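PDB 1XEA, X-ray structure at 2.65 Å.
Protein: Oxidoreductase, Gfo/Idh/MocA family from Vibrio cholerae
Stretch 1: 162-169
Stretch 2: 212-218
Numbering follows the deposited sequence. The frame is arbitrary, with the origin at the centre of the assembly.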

# COMPACT_ATOMS: atom_id res chain seq x y z
N THR A 162 6.12 -34.56 -1.15
CA THR A 162 5.13 -33.76 -0.44
C THR A 162 5.04 -32.35 -0.98
O THR A 162 3.96 -31.86 -1.29
CB THR A 162 5.47 -33.68 1.05
OG1 THR A 162 5.62 -35.00 1.58
CG2 THR A 162 4.36 -32.95 1.80
N PHE A 163 6.19 -31.70 -1.07
CA PHE A 163 6.28 -30.33 -1.57
C PHE A 163 5.51 -30.17 -2.88
O PHE A 163 4.74 -29.23 -3.04
CB PHE A 163 7.75 -29.98 -1.78
CG PHE A 163 8.01 -28.56 -2.18
CD1 PHE A 163 8.67 -27.69 -1.32
CD2 PHE A 163 7.72 -28.12 -3.47
CE1 PHE A 163 9.05 -26.42 -1.73
CE2 PHE A 163 8.10 -26.84 -3.88
CZ PHE A 163 8.77 -26.00 -3.01
N VAL A 164 5.71 -31.09 -3.82
CA VAL A 164 5.04 -30.99 -5.09
C VAL A 164 3.59 -31.44 -5.10
O VAL A 164 2.70 -30.67 -5.46
CB VAL A 164 5.78 -31.77 -6.19
CG1 VAL A 164 5.05 -31.61 -7.52
CG2 VAL A 164 7.20 -31.25 -6.33
N PHE A 165 3.33 -32.67 -4.71
CA PHE A 165 1.95 -33.15 -4.73
C PHE A 165 1.01 -32.51 -3.72
O PHE A 165 -0.18 -32.36 -4.00
CB PHE A 165 1.91 -34.67 -4.61
CG PHE A 165 2.12 -35.38 -5.91
CD1 PHE A 165 3.39 -35.52 -6.45
CD2 PHE A 165 1.04 -35.89 -6.61
CE1 PHE A 165 3.58 -36.14 -7.68
CE2 PHE A 165 1.23 -36.51 -7.84
CZ PHE A 165 2.50 -36.63 -8.37
N ASP A 166 1.51 -32.12 -2.56
CA ASP A 166 0.62 -31.54 -1.57
C ASP A 166 0.65 -30.02 -1.47
O ASP A 166 -0.08 -29.43 -0.67
CB ASP A 166 0.91 -32.15 -0.19
CG ASP A 166 0.74 -33.65 -0.19
OD1 ASP A 166 -0.38 -34.14 -0.46
OD2 ASP A 166 1.74 -34.35 0.09
N ASP A 167 1.47 -29.37 -2.29
CA ASP A 167 1.57 -27.92 -2.22
C ASP A 167 1.70 -27.25 -3.58
O ASP A 167 0.75 -26.62 -4.06
CB ASP A 167 2.76 -27.55 -1.34
CG ASP A 167 2.52 -26.31 -0.52
OD1 ASP A 167 1.39 -25.79 -0.55
OD2 ASP A 167 3.46 -25.85 0.16
N PHE A 168 2.88 -27.38 -4.18
CA PHE A 168 3.18 -26.78 -5.48
C PHE A 168 2.09 -27.03 -6.50
O PHE A 168 1.90 -26.25 -7.43
CB PHE A 168 4.51 -27.33 -6.01
CG PHE A 168 5.01 -26.61 -7.21
CD1 PHE A 168 5.45 -25.29 -7.11
CD2 PHE A 168 5.03 -27.23 -8.46
CE1 PHE A 168 5.91 -24.60 -8.23
CE2 PHE A 168 5.49 -26.55 -9.59
CZ PHE A 168 5.94 -25.23 -9.48
N ILE A 169 1.37 -28.13 -6.33
CA ILE A 169 0.31 -28.47 -7.26
C ILE A 169 -0.74 -27.36 -7.29
O ILE A 169 -1.45 -27.21 -8.27
CB ILE A 169 -0.35 -29.81 -6.87
CG1 ILE A 169 -1.15 -30.35 -8.06
CG2 ILE A 169 -1.25 -29.62 -5.67
CD1 ILE A 169 -1.37 -31.83 -8.00
N HIS A 212 3.56 -19.44 -15.42
CA HIS A 212 4.62 -19.55 -14.42
C HIS A 212 4.12 -19.86 -13.01
O HIS A 212 3.29 -19.13 -12.46
CB HIS A 212 5.42 -18.24 -14.40
CG HIS A 212 6.62 -18.26 -13.50
ND1 HIS A 212 7.40 -17.14 -13.27
CD2 HIS A 212 7.19 -19.26 -12.78
CE1 HIS A 212 8.39 -17.45 -12.46
NE2 HIS A 212 8.28 -18.73 -12.14
N ALA A 213 4.64 -20.94 -12.44
CA ALA A 213 4.28 -21.36 -11.09
C ALA A 213 5.55 -21.24 -10.26
O ALA A 213 6.58 -21.82 -10.60
CB ALA A 213 3.78 -22.80 -11.09
N SER A 214 5.46 -20.49 -9.17
CA SER A 214 6.60 -20.23 -8.32
C SER A 214 6.27 -20.48 -6.85
O SER A 214 5.25 -20.02 -6.33
CB SER A 214 7.02 -18.77 -8.56
OG SER A 214 7.99 -18.31 -7.66
N MSE A 215 7.13 -21.24 -6.17
CA MSE A 215 6.91 -21.52 -4.77
C MSE A 215 8.23 -21.54 -4.02
O MSE A 215 9.07 -22.41 -4.26
CB MSE A 215 6.23 -22.87 -4.59
CG MSE A 215 6.10 -23.30 -3.14
SE MSE A 215 4.93 -24.82 -2.92
CE MSE A 215 3.24 -23.89 -3.01
N ASN A 216 8.40 -20.59 -3.11
CA ASN A 216 9.61 -20.52 -2.32
C ASN A 216 9.19 -20.74 -0.88
O ASN A 216 8.75 -19.81 -0.21
CB ASN A 216 10.26 -19.15 -2.46
CG ASN A 216 11.62 -19.10 -1.81
OD1 ASN A 216 11.87 -19.77 -0.82
ND2 ASN A 216 12.51 -18.29 -2.37
N ARG A 217 9.30 -21.98 -0.43
CA ARG A 217 8.90 -22.30 0.93
C ARG A 217 9.95 -21.95 1.97
O ARG A 217 9.90 -22.41 3.11
CB ARG A 217 8.49 -23.76 1.02
CG ARG A 217 7.17 -23.98 0.33
CD ARG A 217 6.75 -25.39 0.37
NE ARG A 217 6.61 -25.89 1.72
CZ ARG A 217 6.06 -27.05 2.01
NH1 ARG A 217 5.59 -27.82 1.04
NH2 ARG A 217 5.96 -27.43 3.27
N GLN A 218 10.89 -21.11 1.56
CA GLN A 218 11.94 -20.61 2.44
C GLN A 218 11.99 -19.12 2.16
O GLN A 218 13.07 -18.54 2.04
CB GLN A 218 13.29 -21.23 2.13
CG GLN A 218 13.51 -22.63 2.69
CD GLN A 218 14.96 -22.83 3.15
OE1 GLN A 218 15.90 -22.52 2.41
NE2 GLN A 218 15.13 -23.35 4.37

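Residues 162-169 form part of a longer helix that packs across the strand 212-216 and R217, which follows it. The two axes approach to 9.5 Å and their N-to-C directions make an angle of 114°, so the helix runs across the strand rather than along it. The contact is small, burying 409 Å² over both sides, and no hydrogen bond crosses it; packing and one charge pair account for the interactions.

T162 makes no contact with the strand, although its carbonyl serves the helix itself, with D166 N lying 2.8 Å from T162 O. The contact begins at F163. Its CA-to-CB bond points sideways, but with chi1 at t the ring extends until its far end meets the other stretch. There CE1 of F163 comes within 3.3 Å of CD of R217, a tight approach to the aliphatic part of the arginine side chain, while CZ of F163 packs at 3.8 Å against CG of M215. M215 is a selenomethionine, and its selenium lies over one face of the F163 ring, 4.2 Å from the ring centroid and 26° off the ring normal. This is a sulfur-aromatic type of arrangement, with the polarizable selenium set against the ring's pi cloud.

V164, F165 and D166 take no part, V164 because its side chain is directed away and F165 because it is out of reach. Over this segment the helix widens into a pi-type turn at 164-168. The backbone bonds F168 N to F163 O (2.9 Å) and I169 N to V164 O (3.0 Å) each span five residues instead of the usual four.

D167 points toward the strand and meets two partners. Its OD2 lies 3.0 Å from NH1 of R217, forming a salt bridge, but the oxygen sits over one face of the guanidinium, well out of its plane. No N-H is aimed at this oxygen, so the attraction is one of charge alone; OD2 also has a hydrogen bond elsewhere in the structure. CG of the same carboxylate is 3.5 Å from CE of M215, which places the terminal methyl of the selenomethionine beside the acid.

F168 repeats the pattern of F163: a sideways CA-to-CB bond, chi1 at t, and a ring whose end comes nearer to the strand. Its CD1 lies 3.6 Å from CB of M215, which sits at the ring edge near its plane, and its CZ lies 3.6 Å from CB of A213. The backbone also draws close here, with F168 N 3.5 Å from SE of M215 and the CA atoms of the two residues 6.5 Å apart. M215 thus touches F163, D167 and F168. The strand alternates: A213 and M215 point toward the helix, whereas S214 and N216 point away. I169 is directed away from the strand and ends the stretch without touching it.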